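Local coordinates for protein xyloglucan-specific endo-beta-1,4-glucanase BoGH9A (Bacteroides ovatus, PDB 6DHT) that cleaves the beta-1,4-linked backbone of xyloglucans endolytically, releasing xyloglucan oligosaccharides, at residues 114-119 / 126-131; 28-33 / 423-428. All blocks are in the same frame, centred on the assembly; numbering follows the deposited sequence. Where two conformers were deposited one is given.

Contact 1 (114-119 / 126-131); sequences SFYYQR and EQYAGQ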
loop_
_atom_site.group_PDB
_atom_site.type_symbol
_atom_site.label_atom_id
_atom_site.label_comp_id
_atom_site.label_asym_id
_atom_site.label_seq_id
_atom_site.Cartn_x
_atom_site.Cartn_y
_atom_site.Cartn_z
ATOM N N SER A 114 9.757 -1.178 5.451
ATOM C CA SER A 114 9.922 0.162 4.894
ATOM C C SER A 114 9.339 1.226 5.819
ATOM O O SER A 114 9.873 2.348 5.901
ATOM C CB SER A 114 9.254 0.258 3.520
ATOM O OG SER A 114 7.832 0.313 3.602
ATOM N N PHE A 115 8.250 0.895 6.512
ATOM C CA PHE A 115 7.603 1.826 7.416
ATOM C C PHE A 115 8.520 2.189 8.591
ATOM O O PHE A 115 8.548 3.348 9.038
ATOM C CB PHE A 115 6.279 1.253 7.920
ATOM C CG PHE A 115 5.216 1.208 6.857
ATOM C CD1 PHE A 115 5.126 0.140 5.976
ATOM C CD2 PHE A 115 4.309 2.264 6.729
ATOM C CE1 PHE A 115 4.162 0.141 4.962
ATOM C CE2 PHE A 115 3.349 2.249 5.734
ATOM C CZ PHE A 115 3.292 1.193 4.847
ATOM N N TYR A 116 9.273 1.203 9.080
ATOM C CA TYR A 116 10.263 1.448 10.119
ATOM C C TYR A 116 11.279 2.512 9.670
ATOM O O TYR A 116 11.571 3.452 10.402
ATOM C CB TYR A 116 10.941 0.140 10.554
ATOM C CG TYR A 116 12.223 0.389 11.324
ATOM C CD1 TYR A 116 12.203 0.715 12.675
ATOM C CD2 TYR A 116 13.451 0.303 10.688
ATOM C CE1 TYR A 116 13.381 0.963 13.361
ATOM C CE2 TYR A 116 14.628 0.540 11.374
ATOM C CZ TYR A 116 14.583 0.861 12.712
ATOM O OH TYR A 116 15.748 1.109 13.415
ATOM N N TYR A 117 11.774 2.397 8.434
ATOM C CA TYR A 117 12.702 3.383 7.917
ATOM C C TYR A 117 12.068 4.784 7.812
ATOM O O TYR A 117 12.767 5.800 7.903
ATOM C CB TYR A 117 13.250 2.944 6.566
ATOM C CG TYR A 117 14.198 1.777 6.658
ATOM C CD1 TYR A 117 15.489 1.945 7.162
ATOM C CD2 TYR A 117 13.831 0.516 6.210
ATOM C CE1 TYR A 117 16.372 0.897 7.218
ATOM C CE2 TYR A 117 14.702 -0.539 6.287
ATOM C CZ TYR A 117 15.980 -0.335 6.790
ATOM O OH TYR A 117 16.844 -1.415 6.834
ATOM N N GLN A 118 10.756 4.857 7.622
ATOM C CA GLN A 118 10.062 6.138 7.544
ATOM C C GLN A 118 9.776 6.801 8.908
ATOM O O GLN A 118 9.181 7.893 8.975
ATOM C CB GLN A 118 8.734 5.992 6.802
ATOM C CG GLN A 118 8.819 5.583 5.334
ATOM C CD GLN A 118 9.380 6.666 4.439
ATOM O OE1 GLN A 118 10.553 6.629 4.067
ATOM N NE2 GLN A 118 8.531 7.605 4.044
ATOM N N ARG A 119 10.140 6.140 10.004
ATOM C CA ARG A 119 9.752 6.646 11.317
ATOM C C ARG A 119 10.481 7.923 11.661
ATOM O O ARG A 119 11.676 8.052 11.415
ATOM C CB ARG A 119 10.099 5.643 12.411
ATOM C CG ARG A 119 9.181 4.418 12.473
ATOM C CD ARG A 119 9.493 3.626 13.709
ATOM N NE ARG A 119 8.851 2.309 13.704
ATOM C CZ ARG A 119 9.007 1.419 14.676
ATOM N NH1 ARG A 119 9.756 1.734 15.728
ATOM N NH2 ARG A 119 8.410 0.230 14.605
ATOM N N GLU A 126 21.502 0.727 13.698
ATOM C CA GLU A 126 22.055 -0.262 12.779
ATOM C C GLU A 126 21.596 -1.691 13.066
ATOM O O GLU A 126 21.410 -2.488 12.166
ATOM C CB GLU A 126 23.587 -0.189 12.781
ATOM C CG GLU A 126 24.260 -1.201 11.865
ATOM C CD GLU A 126 25.675 -0.801 11.479
ATOM O OE1 GLU A 126 26.255 0.086 12.146
ATOM O OE2 GLU A 126 26.203 -1.371 10.502
ATOM N N GLN A 127 21.412 -2.001 14.336
ATOM C CA GLN A 127 20.903 -3.294 14.745
ATOM C C GLN A 127 19.665 -3.710 13.936
ATOM O O GLN A 127 19.540 -4.845 13.530
ATOM C CB GLN A 127 20.540 -3.243 16.237
ATOM C CG GLN A 127 20.245 -4.582 16.829
ATOM C CD GLN A 127 19.619 -4.478 18.206
ATOM O OE1 GLN A 127 19.899 -3.544 18.965
ATOM N NE2 GLN A 127 18.751 -5.434 18.529
ATOM N N TYR A 128 18.753 -2.767 13.730
ATOM C CA TYR A 128 17.508 -3.032 13.014
ATOM C C TYR A 128 17.596 -2.563 11.559
ATOM O O TYR A 128 16.962 -3.160 10.674
ATOM C CB TYR A 128 16.369 -2.301 13.690
ATOM C CG TYR A 128 16.368 -2.507 15.189
ATOM C CD1 TYR A 128 16.026 -3.738 15.725
ATOM C CD2 TYR A 128 16.734 -1.479 16.059
ATOM C CE1 TYR A 128 16.037 -3.942 17.086
ATOM C CE2 TYR A 128 16.733 -1.680 17.435
ATOM C CZ TYR A 128 16.389 -2.911 17.924
ATOM O OH TYR A 128 16.382 -3.140 19.282
ATOM N N ALA A 129 18.415 -1.532 11.316
ATOM C CA ALA A 129 18.395 -0.791 10.052
ATOM C C ALA A 129 19.407 -1.274 9.044
ATOM O O ALA A 129 19.280 -0.985 7.858
ATOM C CB ALA A 129 18.613 0.690 10.320
ATOM N N GLY A 130 20.428 -1.991 9.493
ATOM C CA GLY A 130 21.517 -2.340 8.588
ATOM C C GLY A 130 22.302 -1.096 8.197
ATOM O O GLY A 130 22.470 -0.173 9.003
ATOM N N GLN A 131 22.772 -1.038 6.956
ATOM C CA GLN A 131 23.618 0.086 6.563
ATOM C C GLN A 131 22.865 1.418 6.503
ATOM O O GLN A 131 23.489 2.476 6.502
ATOM C CB GLN A 131 24.314 -0.178 5.227
ATOM C CG GLN A 131 23.395 -0.287 4.042
ATOM C CD GLN A 131 24.164 -0.527 2.747
ATOM O OE1 GLN A 131 25.261 -0.013 2.561
ATOM N NE2 GLN A 131 23.598 -1.327 1.863
#
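Tyr116 lays the phenol end of its ring against the CB of Tyr128, with Tyr116 OH 3.5 Å from Tyr128 CB, the two side chains crossing nearly at a right angle. Its CG stands opposite the backbone N (chi1 164°), which carries the ring out from the end of helix 105-117 to the short helix 126-129. The methyl of Ala129 sits at the ring's edge, near its plane, and also meets the neighbouring phenol, with Ala129 CB 3.8 Å from Tyr117 CE1. Tyr117 OH donates a 2.7 Å hydrogen bond to Ala129 O. The hydroxyl approaches at 115° to the C=O but from above the carbonyl plane, 43° out of it, and so not on a lone pair. The carbonyl lies just before Gly130, which leaves helical phi/psi with positive phi. Lys113 takes the preceding carbonyl, Tyr128 O, so side chains of helix 105-117 take both carbonyls. Arg119 sets its guanidinium face over Tyr116 CD1 and forms salt bridges to Glu217 and the calcium ligand Glu206. This is a helix-to-helix packing across a short connecting loop, within the (alpha/alpha)6 barrel domain of family 9 glycoside hydrolases.

Contact 2 (28-33 / 423-428); sequences NQEKIA and PFHAPY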
loop_
_atom_site.group_PDB
_atom_site.type_symbol
_atom_site.label_atom_id
_atom_site.label_comp_id
_atom_site.label_asym_id
_atom_site.label_seq_id
_atom_site.Cartn_x
_atom_site.Cartn_y
_atom_site.Cartn_z
ATOM N N ASN A 28 3.368 -24.581 -6.865
ATOM C CA ASN A 28 2.106 -24.816 -7.553
ATOM C C ASN A 28 1.556 -23.624 -8.296
ATOM O O ASN A 28 0.438 -23.667 -8.789
ATOM C CB ASN A 28 1.059 -25.331 -6.577
ATOM C CG ASN A 28 1.368 -26.725 -6.102
ATOM O OD1 ASN A 28 1.887 -27.558 -6.864
ATOM N ND2 ASN A 28 1.077 -26.988 -4.833
ATOM N N GLN A 29 2.358 -22.566 -8.408
ATOM C CA GLN A 29 1.941 -21.358 -9.112
ATOM C C GLN A 29 1.943 -21.555 -10.613
ATOM O O GLN A 29 2.687 -22.385 -11.133
ATOM C CB GLN A 29 2.896 -20.209 -8.755
ATOM C CG GLN A 29 2.361 -18.826 -9.047
ATOM C CD GLN A 29 3.406 -17.745 -8.803
ATOM O OE1 GLN A 29 4.299 -17.917 -7.964
ATOM N NE2 GLN A 29 3.318 -16.648 -9.546
ATOM N N GLU A 30 1.117 -20.786 -11.298
ATOM C CA GLU A 30 1.288 -20.583 -12.721
ATOM C C GLU A 30 2.668 -19.960 -12.903
ATOM O O GLU A 30 3.096 -19.092 -12.124
ATOM C CB GLU A 30 0.185 -19.676 -13.246
ATOM C CG GLU A 30 0.192 -19.391 -14.737
ATOM C CD GLU A 30 -0.972 -18.491 -15.124
ATOM O OE1 GLU A 30 -0.831 -17.254 -15.072
ATOM O OE2 GLU A 30 -2.061 -19.014 -15.432
ATOM N N LYS A 31 3.387 -20.421 -13.922
ATOM C CA LYS A 31 4.749 -19.948 -14.161
ATOM C C LYS A 31 4.916 -19.493 -15.591
ATOM O O LYS A 31 5.053 -20.311 -16.507
ATOM C CB LYS A 31 5.778 -21.032 -13.805
ATOM C CG LYS A 31 5.565 -21.571 -12.412
ATOM C CD LYS A 31 6.585 -22.631 -11.972
ATOM C CE LYS A 31 6.191 -23.263 -10.665
ATOM N NZ LYS A 31 4.936 -24.053 -10.842
ATOM N N ILE A 32 4.892 -18.188 -15.780
ATOM C CA ILE A 32 4.901 -17.582 -17.093
ATOM C C ILE A 32 5.939 -16.480 -17.194
ATOM O O ILE A 32 6.073 -15.629 -16.305
ATOM C CB ILE A 32 3.496 -17.086 -17.488
ATOM C CG1 ILE A 32 2.612 -18.315 -17.775
ATOM C CG2 ILE A 32 3.562 -16.119 -18.709
ATOM C CD1 ILE A 32 1.233 -18.026 -18.197
ATOM N N ALA A 33 6.709 -16.522 -18.286
ATOM C CA ALA A 33 7.616 -15.454 -18.641
ATOM C C ALA A 33 7.167 -14.922 -19.990
ATOM O O ALA A 33 6.460 -15.619 -20.705
ATOM C CB ALA A 33 9.052 -15.982 -18.724
ATOM N N PRO A 423 -0.699 -9.361 -23.639
ATOM C CA PRO A 423 0.735 -9.528 -23.885
ATOM C C PRO A 423 1.542 -9.943 -22.665
ATOM O O PRO A 423 2.388 -10.831 -22.768
ATOM C CB PRO A 423 1.168 -8.154 -24.393
ATOM C CG PRO A 423 -0.037 -7.608 -25.049
ATOM C CD PRO A 423 -1.203 -8.106 -24.209
ATOM N N PHE A 424 1.227 -9.376 -21.495
ATOM C CA PHE A 424 1.998 -9.700 -20.294
ATOM C C PHE A 424 1.265 -10.648 -19.349
ATOM O O PHE A 424 1.722 -10.890 -18.237
ATOM C CB PHE A 424 2.471 -8.421 -19.605
ATOM C CG PHE A 424 3.592 -7.743 -20.342
ATOM C CD1 PHE A 424 4.854 -8.288 -20.332
ATOM C CD2 PHE A 424 3.378 -6.565 -21.018
ATOM C CE1 PHE A 424 5.886 -7.705 -21.037
ATOM C CE2 PHE A 424 4.419 -5.970 -21.721
ATOM C CZ PHE A 424 5.664 -6.545 -21.703
ATOM N N HIS A 425 0.170 -11.229 -19.834
ATOM C CA HIS A 425 -0.550 -12.289 -19.141
ATOM C C HIS A 425 -1.012 -11.859 -17.725
ATOM O O HIS A 425 -0.769 -12.560 -16.747
ATOM C CB HIS A 425 0.287 -13.573 -19.072
ATOM C CG HIS A 425 -0.531 -14.825 -19.067
ATOM N ND1 HIS A 425 -1.111 -15.337 -20.209
ATOM C CD2 HIS A 425 -0.884 -15.661 -18.062
ATOM C CE1 HIS A 425 -1.781 -16.435 -19.909
ATOM N NE2 HIS A 425 -1.656 -16.659 -18.613
ATOM N N ALA A 426 -1.630 -10.696 -17.634
ATOM C CA ALA A 426 -2.158 -10.193 -16.347
ATOM C C ALA A 426 -3.329 -9.279 -16.585
ATOM O O ALA A 426 -3.431 -8.634 -17.609
ATOM C CB ALA A 426 -1.093 -9.436 -15.546
ATOM N N PRO A 427 -4.229 -9.171 -15.589
ATOM C CA PRO A 427 -5.329 -8.230 -15.777
ATOM C C PRO A 427 -4.871 -6.788 -15.936
ATOM O O PRO A 427 -5.467 -6.008 -16.678
ATOM C CB PRO A 427 -6.143 -8.380 -14.488
ATOM C CG PRO A 427 -5.746 -9.625 -13.879
ATOM C CD PRO A 427 -4.403 -10.024 -14.400
ATOM N N TYR A 428 -3.817 -6.433 -15.210
ATOM C CA TYR A 428 -3.251 -5.100 -15.259
ATOM C C TYR A 428 -2.199 -4.969 -16.368
ATOM O O TYR A 428 -1.362 -5.847 -16.536
ATOM C CB TYR A 428 -2.600 -4.769 -13.909
ATOM C CG TYR A 428 -1.897 -3.431 -13.948
ATOM C CD1 TYR A 428 -2.589 -2.243 -13.745
ATOM C CD2 TYR A 428 -0.546 -3.329 -14.256
ATOM C CE1 TYR A 428 -1.963 -1.019 -13.805
ATOM C CE2 TYR A 428 0.086 -2.106 -14.321
ATOM C CZ TYR A 428 -0.625 -0.946 -14.116
ATOM O OH TYR A 428 -0.007 0.292 -14.166
HETATM O O HOH W 1 -2.685 -19.453 -18.399
#
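His425 reaches Ile32 and Glu30 from a left-handed helical backbone conformation (phi 57°, psi 49°), uncommon for a residue with a side chain. Its imidazole is met on two fronts by the N-terminal domain. The CD1 methyl of Ile32 stands over one face, displaced toward the rim, in a CH-pi contact; the modelled approach is improbably close, so its exact spacing is doubtful. Ile32 crosses the histidine at about a right angle, while its other branch adds a looser touch, CG2 lying 4.2 Å from His425 CB. At the ring's edge, near its plane, Glu30 OE1 is 3.4 Å from His425 CD2. The glutamate chain is fully extended to get there, and its carboxylate is turned 66° from the imidazole plane. A water at the edge of the imidazole, in its plane, links the two polar ends: it donates to Glu30 OE2 at 3.1 Å and is hydrogen-bonded to His425 NE2 at 3.0 Å. Replacing His425 with alanine is likely to leave the Ile32 methyl without the ring it packs on and the water without one of its two partners here. Glu30 has a stronger partner in Arg469, salt-bridged to OE1, and Arg477 binds Ile32 O and Phe424 O together. The chemistry thus implies that the Ig-like domain is joined to the catalytic domain here by apolar cover and a water bridge, the glutamate's charge being probably balanced mainly by Arg469, since no direct hydrogen bond joins it to the histidine.

Both contacts are largely buried, yet they belong to different levels of the fold. Contact 1 is local, joining two helices of the catalytic domain separated by a short loop, whereas contact 2 brings together residues almost 400 positions apart and joins the Ig-like domain to the catalytic one. They share no helix or strand and do not touch: their centres are 33 Å apart and their nearest atoms about 19 Å. Tyrosines and a direct hydrogen bond to a backbone carbonyl of the short helix mark the first. The second, smaller in buried surface, has no direct hydrogen bond between its segments and combines a methyl packed over an imidazole face with a water bridge and arginines from elsewhere in the catalytic domain.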